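Local coordinates for VAO-type flavoprotein oxidase VAO615 (Myceliophthora thermophila, PDB 6F72) that is probably an oxidoreductase, a bicovalent FAD-carrying flavoprotein that reacts rapidly with molecular oxygen once reduced, although no substrate has yet been identified, at residues N338-S343 / L349-T354; P369-L374 / I379-Q384. All coordinates share one frame; numbering follows the deposited sequence.

Contact 1 of 2, residues N338-S343 / L349-T354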
loop_
_atom_site.group_PDB
_atom_site.type_symbol
_atom_site.label_atom_id
_atom_site.label_comp_id
_atom_site.label_asym_id
_atom_site.label_seq_id
_atom_site.Cartn_x
_atom_site.Cartn_y
_atom_site.Cartn_z
ATOM N N ASN A 338 -7.029 20.720 -2.352
ATOM C CA ASN A 338 -5.749 20.685 -1.631
ATOM C C ASN A 338 -5.694 19.562 -0.601
ATOM O O ASN A 338 -6.726 18.983 -0.271
ATOM C CB ASN A 338 -5.511 22.016 -0.915
ATOM C CG ASN A 338 -5.836 23.215 -1.774
ATOM O OD1 ASN A 338 -5.136 23.511 -2.732
ATOM N ND2 ASN A 338 -6.904 23.927 -1.417
ATOM N N SER A 339 -4.493 19.271 -0.087
ATOM C CA SER A 339 -4.319 18.258 0.951
ATOM C C SER A 339 -3.223 18.607 1.944
ATOM O O SER A 339 -2.279 19.343 1.613
ATOM C CB SER A 339 -3.994 16.904 0.331
ATOM O OG SER A 339 -2.724 16.941 -0.296
ATOM N N PHE A 340 -3.357 18.064 3.156
ATOM C CA PHE A 340 -2.262 18.013 4.121
ATOM C C PHE A 340 -1.890 16.579 4.406
ATOM O O PHE A 340 -2.754 15.751 4.714
ATOM C CB PHE A 340 -2.627 18.711 5.434
ATOM C CG PHE A 340 -2.320 20.177 5.447
ATOM C CD1 PHE A 340 -1.000 20.636 5.305
ATOM C CD2 PHE A 340 -3.344 21.113 5.623
ATOM C CE1 PHE A 340 -0.718 22.001 5.324
ATOM C CE2 PHE A 340 -3.071 22.479 5.646
ATOM C CZ PHE A 340 -1.757 22.922 5.490
ATOM N N THR A 341 -0.599 16.292 4.262
ATOM C CA THR A 341 -0.006 15.082 4.805
ATOM C C THR A 341 0.825 15.513 6.025
ATOM O O THR A 341 1.599 16.478 5.957
ATOM C CB THR A 341 0.747 14.264 3.717
ATOM O OG1 THR A 341 1.087 12.971 4.230
ATOM C CG2 THR A 341 2.027 14.961 3.193
ATOM N N TYR A 342 0.608 14.850 7.159
ATOM C CA TYR A 342 1.186 15.311 8.401
ATOM C C TYR A 342 1.555 14.211 9.398
ATOM O O TYR A 342 1.028 13.098 9.342
ATOM C CB TYR A 342 0.306 16.376 9.066
ATOM C CG TYR A 342 -1.092 15.949 9.400
ATOM C CD1 TYR A 342 -2.087 15.961 8.427
ATOM C CD2 TYR A 342 -1.435 15.556 10.699
ATOM C CE1 TYR A 342 -3.382 15.573 8.720
ATOM C CE2 TYR A 342 -2.738 15.179 11.008
ATOM C CZ TYR A 342 -3.702 15.193 10.008
ATOM O OH TYR A 342 -4.982 14.804 10.267
ATOM N N SER A 343 2.482 14.555 10.291
ATOM C CA SER A 343 2.934 13.700 11.381
ATOM C C SER A 343 2.323 14.210 12.681
ATOM O O SER A 343 2.421 15.400 13.000
ATOM C CB SER A 343 4.454 13.742 11.467
ATOM O OG SER A 343 4.925 12.838 12.447
ATOM N N LEU A 349 3.257 18.681 15.819
ATOM C CA LEU A 349 2.637 18.292 14.544
ATOM C C LEU A 349 3.391 18.952 13.391
ATOM O O LEU A 349 3.619 20.168 13.389
ATOM C CB LEU A 349 1.138 18.675 14.498
ATOM C CG LEU A 349 0.297 18.183 13.295
ATOM C CD1 LEU A 349 -1.086 17.726 13.736
ATOM C CD2 LEU A 349 0.194 19.206 12.167
ATOM N N THR A 350 3.763 18.141 12.408
ATOM C CA THR A 350 4.485 18.628 11.239
ATOM C C THR A 350 3.700 18.236 10.013
ATOM O O THR A 350 3.473 17.048 9.775
ATOM C CB THR A 350 5.913 18.043 11.168
ATOM O OG1 THR A 350 6.601 18.337 12.387
ATOM C CG2 THR A 350 6.688 18.647 9.993
ATOM N N ALA A 351 3.298 19.236 9.236
ATOM C CA ALA A 351 2.468 19.023 8.062
ATOM C C ALA A 351 3.137 19.530 6.819
ATOM O O ALA A 351 3.824 20.553 6.847
ATOM C CB ALA A 351 1.123 19.702 8.239
ATOM N N TYR A 352 2.919 18.796 5.732
ATOM C CA TYR A 352 3.294 19.223 4.390
ATOM C C TYR A 352 2.045 19.444 3.562
ATOM O O TYR A 352 1.210 18.543 3.429
ATOM C CB TYR A 352 4.170 18.179 3.705
ATOM C CG TYR A 352 5.422 17.770 4.455
ATOM C CD1 TYR A 352 6.252 18.723 5.075
ATOM C CD2 TYR A 352 5.811 16.421 4.501
ATOM C CE1 TYR A 352 7.413 18.337 5.745
ATOM C CE2 TYR A 352 6.980 16.024 5.154
ATOM C CZ TYR A 352 7.771 16.986 5.774
ATOM O OH TYR A 352 8.927 16.596 6.418
ATOM N N GLY A 353 1.924 20.654 3.028
ATOM C CA GLY A 353 0.767 21.045 2.228
ATOM C C GLY A 353 0.954 20.870 0.735
ATOM O O GLY A 353 2.037 21.124 0.209
ATOM N N THR A 354 -0.123 20.457 0.065
ATOM C CA THR A 354 -0.162 20.282 -1.389
ATOM C C THR A 354 -1.352 21.076 -1.946
ATOM O O THR A 354 -2.515 20.778 -1.657
ATOM C CB THR A 354 -0.262 18.792 -1.764
ATOM O OG1 THR A 354 0.904 18.110 -1.281
ATOM C CG2 THR A 354 -0.378 18.602 -3.276
HETATM O O HOH W 1 0.193 17.078 1.206
#

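Contact 2 of 2, residues P369-L374 / I379-Q384. With NAG (2-acetamido-2-deoxy-beta-D-glucopyranose), chain F.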
loop_
_atom_site.group_PDB
_atom_site.type_symbol
_atom_site.label_atom_id
_atom_site.label_comp_id
_atom_site.label_asym_id
_atom_site.label_seq_id
_atom_site.Cartn_x
_atom_site.Cartn_y
_atom_site.Cartn_z
ATOM N N PRO A 369 -6.429 30.735 7.469
ATOM C CA PRO A 369 -7.288 30.267 8.577
ATOM C C PRO A 369 -6.544 29.437 9.633
ATOM O O PRO A 369 -6.760 29.648 10.836
ATOM C CB PRO A 369 -8.347 29.405 7.881
ATOM C CG PRO A 369 -8.324 29.835 6.456
ATOM C CD PRO A 369 -6.902 30.202 6.177
ATOM N N PHE A 370 -5.677 28.526 9.179
ATOM C CA PHE A 370 -4.869 27.669 10.052
ATOM C C PHE A 370 -3.913 28.494 10.907
ATOM O O PHE A 370 -3.799 28.250 12.111
ATOM C CB PHE A 370 -4.084 26.614 9.246
ATOM C CG PHE A 370 -4.944 25.721 8.383
ATOM C CD1 PHE A 370 -5.501 24.545 8.903
ATOM C CD2 PHE A 370 -5.180 26.040 7.038
ATOM C CE1 PHE A 370 -6.287 23.717 8.107
ATOM C CE2 PHE A 370 -5.969 25.219 6.236
ATOM C CZ PHE A 370 -6.523 24.056 6.770
ATOM N N LEU A 371 -3.252 29.476 10.284
ATOM C CA LEU A 371 -2.286 30.361 10.966
ATOM C C LEU A 371 -2.936 31.304 11.987
ATOM O O LEU A 371 -2.341 31.572 13.039
ATOM C CB LEU A 371 -1.432 31.167 9.966
ATOM C CG LEU A 371 -0.734 30.519 8.756
ATOM C CD1 LEU A 371 0.200 31.510 8.076
ATOM C CD2 LEU A 371 0.020 29.243 9.107
ATOM N N ASP A 372 -4.138 31.796 11.676
ATOM C CA ASP A 372 -4.911 32.617 12.605
ATOM C C ASP A 372 -5.354 31.818 13.825
ATOM O O ASP A 372 -5.325 32.345 14.948
ATOM C CB ASP A 372 -6.139 33.240 11.925
ATOM C CG ASP A 372 -5.794 34.423 11.028
ATOM O OD1 ASP A 372 -4.731 35.060 11.198
ATOM O OD2 ASP A 372 -6.609 34.722 10.136
ATOM N N ASP A 373 -5.757 30.560 13.612
ATOM C CA ASP A 373 -6.194 29.698 14.715
ATOM C C ASP A 373 -5.071 29.452 15.715
ATOM O O ASP A 373 -5.274 29.569 16.934
ATOM C CB ASP A 373 -6.768 28.372 14.219
ATOM C CG ASP A 373 -7.257 27.488 15.364
ATOM O OD1 ASP A 373 -6.441 26.720 15.914
ATOM O OD2 ASP A 373 -8.451 27.577 15.729
ATOM N N LEU A 374 -3.893 29.124 15.186
ATOM C CA LEU A 374 -2.696 28.935 16.000
ATOM C C LEU A 374 -2.302 30.219 16.741
ATOM O O LEU A 374 -2.028 30.173 17.946
ATOM C CB LEU A 374 -1.540 28.388 15.150
ATOM C CG LEU A 374 -1.773 26.984 14.579
ATOM C CD1 LEU A 374 -0.947 26.739 13.320
ATOM C CD2 LEU A 374 -1.518 25.913 15.630
ATOM N N ILE A 379 0.280 30.094 19.817
ATOM C CA ILE A 379 1.274 29.255 19.121
ATOM C C ILE A 379 1.924 30.036 17.979
ATOM O O ILE A 379 1.236 30.649 17.166
ATOM C CB ILE A 379 0.646 27.928 18.610
ATOM C CG1 ILE A 379 0.142 27.084 19.794
ATOM C CG2 ILE A 379 1.648 27.120 17.801
ATOM C CD1 ILE A 379 -0.888 26.033 19.439
ATOM N N THR A 380 3.254 30.035 17.957
ATOM C CA THR A 380 4.032 30.506 16.810
ATOM C C THR A 380 4.367 29.276 15.960
ATOM O O THR A 380 5.221 28.467 16.345
ATOM C CB THR A 380 5.332 31.226 17.243
ATOM O OG1 THR A 380 5.032 32.206 18.246
ATOM C CG2 THR A 380 6.016 31.902 16.047
ATOM N N PRO A 381 3.682 29.115 14.810
ATOM C CA PRO A 381 4.000 27.969 13.953
ATOM C C PRO A 381 5.313 28.136 13.182
ATOM O O PRO A 381 5.879 29.234 13.142
ATOM C CB PRO A 381 2.813 27.918 12.986
ATOM C CG PRO A 381 2.336 29.332 12.902
ATOM C CD PRO A 381 2.564 29.917 14.270
ATOM N N VAL A 382 5.798 27.033 12.613
ATOM C CA VAL A 382 6.843 27.062 11.586
ATOM C C VAL A 382 6.109 26.948 10.252
ATOM O O VAL A 382 5.419 25.955 9.982
ATOM C CB VAL A 382 7.896 25.939 11.761
ATOM C CG1 VAL A 382 8.931 25.975 10.637
ATOM C CG2 VAL A 382 8.587 26.050 13.117
ATOM N N VAL A 383 6.226 28.002 9.447
ATOM C CA VAL A 383 5.518 28.112 8.173
ATOM C C VAL A 383 6.557 28.370 7.101
ATOM O O VAL A 383 7.271 29.377 7.154
ATOM C CB VAL A 383 4.502 29.283 8.144
ATOM C CG1 VAL A 383 3.508 29.105 6.998
ATOM C CG2 VAL A 383 3.766 29.433 9.470
ATOM N N GLN A 384 6.644 27.459 6.135
ATOM C CA GLN A 384 7.592 27.600 5.027
ATOM C C GLN A 384 6.874 27.356 3.701
ATOM O O GLN A 384 6.897 26.237 3.174
ATOM C CB GLN A 384 8.826 26.697 5.224
ATOM C CG GLN A 384 9.778 27.220 6.299
ATOM C CD GLN A 384 10.705 26.170 6.902
ATOM O OE1 GLN A 384 10.349 24.994 7.050
ATOM N NE2 GLN A 384 11.899 26.606 7.284
HETATM C C1 NAG F . 8.679 24.452 18.386
HETATM C C2 NAG F . 10.072 24.006 17.905
HETATM C C3 NAG F . 11.056 25.182 17.847
HETATM C C4 NAG F . 10.454 26.400 17.135
HETATM C C5 NAG F . 9.129 26.767 17.825
HETATM C C6 NAG F . 8.485 28.037 17.271
HETATM C C7 NAG F . 10.559 21.638 18.518
HETATM C C8 NAG F . 11.160 20.767 19.584
HETATM N N2 NAG F . 10.591 22.955 18.778
HETATM O O3 NAG F . 12.262 24.773 17.194
HETATM O O4 NAG F . 11.387 27.492 17.149
HETATM O O5 NAG F . 8.216 25.652 17.733
HETATM O O6 NAG F . 7.897 27.784 15.989
HETATM O O7 NAG F . 10.083 21.150 17.501
#

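Contact 1 of 2, residues N338-S343 / L349-T354
Phe340 and Tyr342 meet Leu349, Ala351 and Gly353 across a beta hairpin, two central neighbours of a seven-stranded antiparallel sheet like that of the substrate domain in berberine-bridge-enzyme relatives. Ala351 fits between the two aromatic residues, its CB 3.5 Å from Tyr342 CB and 3.7 Å from Phe340 CD1. The Phe340 ring reaches across to the partner strand, CE1 3.6 Å from Gly353 CA. Tyr342 turns the other way: its CG stands between the backbone N and carbonyl carbon (chi1 59°), carrying the ring off Ala351, and CD2 touches Leu349 CD1 at 3.7 Å. This apolar face packs on helix 316-335, where Tyr342 meets Phe326 edge-to-face and Leu349 also touches Tyr319 and Val323. Trimming Leu349 to an alanine would remove both methyl branches and probably leave Tyr342 CD2 without its aliphatic neighbour, with a gap toward that helix.

The reverse face carries Ser339, Thr341, Ser343, Thr350, Tyr352 and Thr354, with the Thr341 side chain about 7 Å from the bound FAD. Thr341 CG2 approaches the Tyr352 ring at its edge, near the ring plane, while OG1 is hydrogen-bonded to Asp451 OD1. Six backbone hydrogen bonds join Ser339 with Thr354, Thr341 with Tyr352 and Ser343 with Thr350; that from Tyr352 N to Thr341 O (2.7 Å) is nearly straight at 174°. Thr354 OG1, also bonded to His394 NE2, shares a hydrogen bond with a water that donates to Tyr352 O at 2.8 Å; Ser339 OG, hydrogen-bonded to Ile239 O, takes a longer bond (3.3 Å) from the same water.

Contact 2 of 2, residues P369-L374 / I379-Q384
Helix-to-strand apolar packing joins 369-374, on helix 360-376, to 379-384, the end of the connection and the first residues of 382-388, an outermost strand of its sheet. The centre of the contact lies about 32 Å from the centre of the chain, and the contact is only partly buried. Leu374 does most of the work, its two methyl branches taking different partners: CD2 lies 3.9 Å from Ile379 CD1, and CD1 rests 4.0 Å from Pro381 CB. Its CG sits opposite the carbonyl carbon (chi1 -65°), which sends the fork out toward the returning chain. One turn earlier, Leu371 reaches Val383 tip to tip, CD2 to CG2 at 3.8 Å, with Val383 CG1 slightly farther off.

The helix links strand 348-356 to strand 382-388, parallel to each other with strand 302-310 between them, so this is the helix-to-strand half of a split beta-alpha-beta crossover. The same leucines continue onto that middle strand, Leu371 against Leu307 and Leu374 against Phe309, while Ile379 adds contacts to Phe309 and to Ala322 of helix 316-335. A single backbone hydrogen bond spans the turn, Ile379 N to Leu374 O at 3.0 Å; the donor stands 37° out of the carbonyl plane, away from a lone-pair direction.

Alternate residues of the connection face outward. The Thr380 side chain sets off away from the helix, and its backbone O accepts a 2.8 Å hydrogen bond from O6 of the N-acetylglucosamine attached to Asn310. That O6 also lies 3.4 Å from Val382 CG2.

Overall arrangement
Contacts 1 and 2 follow each other along the chain, strand 348-356 leading directly into helix 360-376, and both reach the seven-stranded antiparallel sheet. Contact 1 occupies its middle and is buried, knit by ladder hydrogen bonds, with one face against helix 316-335 and the other on the side of the flavin. Contact 2 lies at the sheet's margin, partly buried and next to a surface glycan; aliphatic side chains carry it, with one backbone bond. Strand 302-310 borders the hairpin and supports the leucines of contact 2. Their centres are 13 Å apart, yet they touch: Phe340 CE2 lies 4.0 Å from Phe370 CZ, in an edge-to-face ring pair.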